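Local coordinates for protein phosphoglycerate dehydrogenase (Lactobacillus plantarum, PDB 3EVT) that probably catalyses the NAD-dependent oxidation of 3-phosphoglycerate to 3-phosphohydroxypyruvate, as a two-domain member of the D-isomer specific 2-hydroxyacid dehydrogenases, at residues A[89-94]-A[306-311]. Numbering follows the deposited sequence.
Sequences NTSGIH and VRNQVD
Asn89 and Asn308 meet where the C-terminal tail, having left helix 284-302, comes back to the linker between the two domains of this D-2-hydroxyacid dehydrogenase fold. The linker starts just past strand 86-88, at one border of the five-stranded parallel sheet, and runs into helix 93-110. Asn89 N donates to Asn308 O at 3.2 Å, and Val310 carries the tail onward by bonding its backbone to Val87. The Asn89 side chain crosses that of Asn308 at about a right angle, their amide planes 83° apart, with Asn89 OD1 only 3.2 Å from Asn308 CB. With CG of Asn89 between backbone N and carbonyl carbon (chi1 71°), the Asn89 amide packs on Val310 CG2, 3.9 Å from CG, while its ND2 is held by Ala70 O. Asn89 O accepts from Asn308 ND2 at 3.1 Å, the donor standing above the carbonyl plane, and takes a second bond from Gln66. Past Thr90, whose CB points away from the tail and whose side chain touches Val288, Ser91 O also accepts from Asn308 ND2, at 3.0 Å. Arg307 NE bonds Asn308 OD1 at 3.2 Å, from above its carbonyl plane. An alanine in place of Asn308 removes ND2 and OD1, so both linker carbonyls would probably lose a donor and NE its acceptor. Gly92, with positive phi (83°), is the N-cap of helix 93-110, and Ile93 packs on Thr287 and Ile291. The guanidinium of Arg307 keeps a grip of its own on this turn: NH2 meets Ser91 O in the carbonyl plane at 3.1 Å.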
ATOM      1  N   ASN A  89       3.291  12.816 -17.622  1.00 44.96           N
ATOM      2  CA  ASN A  89       3.421  11.756 -18.608  1.00 44.10           C
ATOM      3  C   ASN A  89       2.871  10.447 -18.054  1.00 43.98           C
ATOM      4  O   ASN A  89       2.075  10.462 -17.110  1.00 42.51           O
ATOM      5  CB  ASN A  89       4.863  11.650 -19.097  1.00 43.72           C
ATOM      6  CG  ASN A  89       5.772  11.102 -18.062  1.00 45.64           C
ATOM      7  OD1 ASN A  89       5.348  10.755 -16.960  1.00 43.69           O
ATOM      8  ND2 ASN A  89       7.053  11.019 -18.400  1.00 47.76           N
ATOM      9  N   THR A  90       3.256   9.324 -18.671  1.00 43.95           N
ATOM     10  CA  THR A  90       2.731   7.997 -18.348  1.00 43.42           C
ATOM     11  C   THR A  90       3.812   6.978 -17.946  1.00 43.46           C
ATOM     12  O   THR A  90       3.689   5.791 -18.261  1.00 43.62           O
ATOM     13  CB  THR A  90       2.005   7.392 -19.558  1.00 43.71           C
ATOM     14  OG1 THR A  90       2.796   7.650 -20.726  1.00 45.63           O
ATOM     15  CG2 THR A  90       0.571   7.999 -19.735  1.00 42.89           C
ATOM     16  N   SER A  91       4.862   7.401 -17.262  1.00 42.22           N
ATOM     17  CA  SER A  91       5.815   6.407 -16.784  1.00 42.78           C
ATOM     18  C   SER A  91       5.373   5.579 -15.579  1.00 41.90           C
ATOM     19  O   SER A  91       4.362   5.868 -14.926  1.00 40.80           O
ATOM     20  CB  SER A  91       7.198   7.008 -16.530  1.00 43.41           C
ATOM     21  OG  SER A  91       7.093   8.135 -15.718  1.00 48.29           O
ATOM     22  N   GLY A  92       6.117   4.501 -15.313  1.00 41.73           N
ATOM     23  CA  GLY A  92       5.913   3.709 -14.100  1.00 41.28           C
ATOM     24  C   GLY A  92       4.814   2.662 -14.112  1.00 42.31           C
ATOM     25  O   GLY A  92       4.581   1.979 -13.090  1.00 41.62           O
ATOM     26  N   ILE A  93       4.131   2.512 -15.251  1.00 42.29           N
ATOM     27  CA  ILE A  93       2.941   1.647 -15.286  1.00 42.51           C
ATOM     28  C   ILE A  93       3.239   0.179 -15.009  1.00 42.99           C
ATOM     29  O   ILE A  93       2.627  -0.438 -14.108  1.00 43.72           O
ATOM     30  CB  ILE A  93       2.157   1.752 -16.593  1.00 42.41           C
ATOM     31  CG1 ILE A  93       1.693   3.209 -16.817  1.00 40.58           C
ATOM     32  CG2 ILE A  93       0.958   0.757 -16.502  1.00 43.39           C
ATOM     33  CD1 ILE A  93       0.994   3.448 -18.173  1.00 39.23           C
ATOM     34  N   HIS A  94       4.175  -0.381 -15.766  1.00 42.98           N
ATOM     35  CA  HIS A  94       4.594  -1.773 -15.572  1.00 45.60           C
ATOM     36  C   HIS A  94       5.191  -1.929 -14.192  1.00 44.16           C
ATOM     37  O   HIS A  94       4.816  -2.804 -13.471  1.00 44.13           O
ATOM     38  CB  HIS A  94       5.671  -2.219 -16.591  1.00 46.32           C
ATOM     39  CG  HIS A  94       5.125  -2.723 -17.890  1.00 54.35           C
ATOM     40  ND1 HIS A  94       5.268  -2.032 -19.091  1.00 60.90           N
ATOM     41  CD2 HIS A  94       4.445  -3.859 -18.189  1.00 59.57           C
ATOM     42  CE1 HIS A  94       4.689  -2.716 -20.067  1.00 59.75           C
ATOM     43  NE2 HIS A  94       4.170  -3.822 -19.544  1.00 59.40           N
ATOM     44  N   VAL A 306      -1.139  14.830  -9.276  1.00 50.00           N
ATOM     45  CA  VAL A 306      -0.776  13.805  -8.332  1.00 49.98           C
ATOM     46  C   VAL A 306       0.155  12.718  -8.860  1.00 50.10           C
ATOM     47  O   VAL A 306       0.737  11.994  -8.062  1.00 49.71           O
ATOM     48  CB  VAL A 306      -1.983  13.087  -7.828  1.00 50.33           C
ATOM     49  CG1 VAL A 306      -2.770  12.525  -8.975  1.00 51.19           C
ATOM     50  CG2 VAL A 306      -1.524  11.981  -6.912  1.00 53.02           C
ATOM     51  N   ARG A 307       0.274  12.567 -10.187  1.00 48.82           N
ATOM     52  CA  ARG A 307       1.004  11.424 -10.737  1.00 48.87           C
ATOM     53  C   ARG A 307       1.886  11.850 -11.915  1.00 48.46           C
ATOM     54  O   ARG A 307       1.419  12.497 -12.836  1.00 48.61           O
ATOM     55  CB  ARG A 307       0.002  10.350 -11.182  1.00 48.13           C
ATOM     56  CG  ARG A 307       0.594   9.238 -11.985  1.00 50.85           C
ATOM     57  CD  ARG A 307       1.301   8.198 -11.078  1.00 52.52           C
ATOM     58  NE  ARG A 307       1.961   7.147 -11.855  1.00 49.61           N
ATOM     59  CZ  ARG A 307       1.410   5.985 -12.168  1.00 49.19           C
ATOM     60  NH1 ARG A 307       0.175   5.707 -11.739  1.00 44.29           N
ATOM     61  NH2 ARG A 307       2.089   5.104 -12.904  1.00 47.17           N
ATOM     62  N   ASN A 308       3.159  11.490 -11.895  1.00 48.57           N
ATOM     63  CA  ASN A 308       4.024  11.639 -13.092  1.00 49.32           C
ATOM     64  C   ASN A 308       4.248  13.054 -13.566  1.00 49.91           C
ATOM     65  O   ASN A 308       4.540  13.277 -14.766  1.00 50.02           O
ATOM     66  CB  ASN A 308       3.511  10.812 -14.280  1.00 47.95           C
ATOM     67  CG  ASN A 308       3.616   9.321 -14.015  1.00 47.31           C
ATOM     68  OD1 ASN A 308       4.263   8.939 -13.056  1.00 47.30           O
ATOM     69  ND2 ASN A 308       2.968   8.483 -14.829  1.00 41.69           N
ATOM     70  N   GLN A 309       4.134  14.008 -12.657  1.00 50.63           N
ATOM     71  CA  GLN A 309       4.472  15.380 -13.019  1.00 53.00           C
ATOM     72  C   GLN A 309       5.904  15.489 -13.549  1.00 53.78           C
ATOM     73  O   GLN A 309       6.877  15.100 -12.897  1.00 53.88           O
ATOM     74  CB  GLN A 309       4.159  16.407 -11.918  1.00 52.59           C
ATOM     75  CG  GLN A 309       4.199  17.852 -12.486  1.00 54.96           C
ATOM     76  CD  GLN A 309       3.913  18.965 -11.472  1.00 54.26           C
ATOM     77  OE1 GLN A 309       3.463  18.716 -10.371  1.00 55.08           O
ATOM     78  NE2 GLN A 309       4.100  20.201 -11.896  1.00 52.34           N
ATOM     79  N   VAL A 310       5.995  15.991 -14.768  1.00 56.11           N
ATOM     80  CA  VAL A 310       7.253  16.224 -15.465  1.00 58.37           C
ATOM     81  C   VAL A 310       7.850  17.585 -15.051  1.00 60.15           C
ATOM     82  O   VAL A 310       7.209  18.626 -15.149  1.00 60.62           O
ATOM     83  CB  VAL A 310       7.017  16.216 -16.979  1.00 57.65           C
ATOM     84  CG1 VAL A 310       8.251  16.654 -17.705  1.00 58.76           C
ATOM     85  CG2 VAL A 310       6.573  14.829 -17.434  1.00 57.55           C
ATOM     86  N   ASP A 311       9.085  17.586 -14.594  1.00 62.38           N
ATOM     87  CA  ASP A 311       9.668  18.837 -14.115  1.00 64.46           C
ATOM     88  C   ASP A 311      10.099  19.785 -15.251  1.00 64.59           C
ATOM     89  O   ASP A 311       9.555  20.897 -15.413  1.00 65.32           O
ATOM     90  CB  ASP A 311      10.886  18.561 -13.257  1.00 64.96           C
ATOM     91  CG  ASP A 311      11.782  19.755 -13.192  1.00 68.17           C
ATOM     92  OD1 ASP A 311      11.396  20.696 -12.472  1.00 70.96           O
ATOM     93  OD2 ASP A 311      12.821  19.779 -13.897  1.00 69.94           O
TER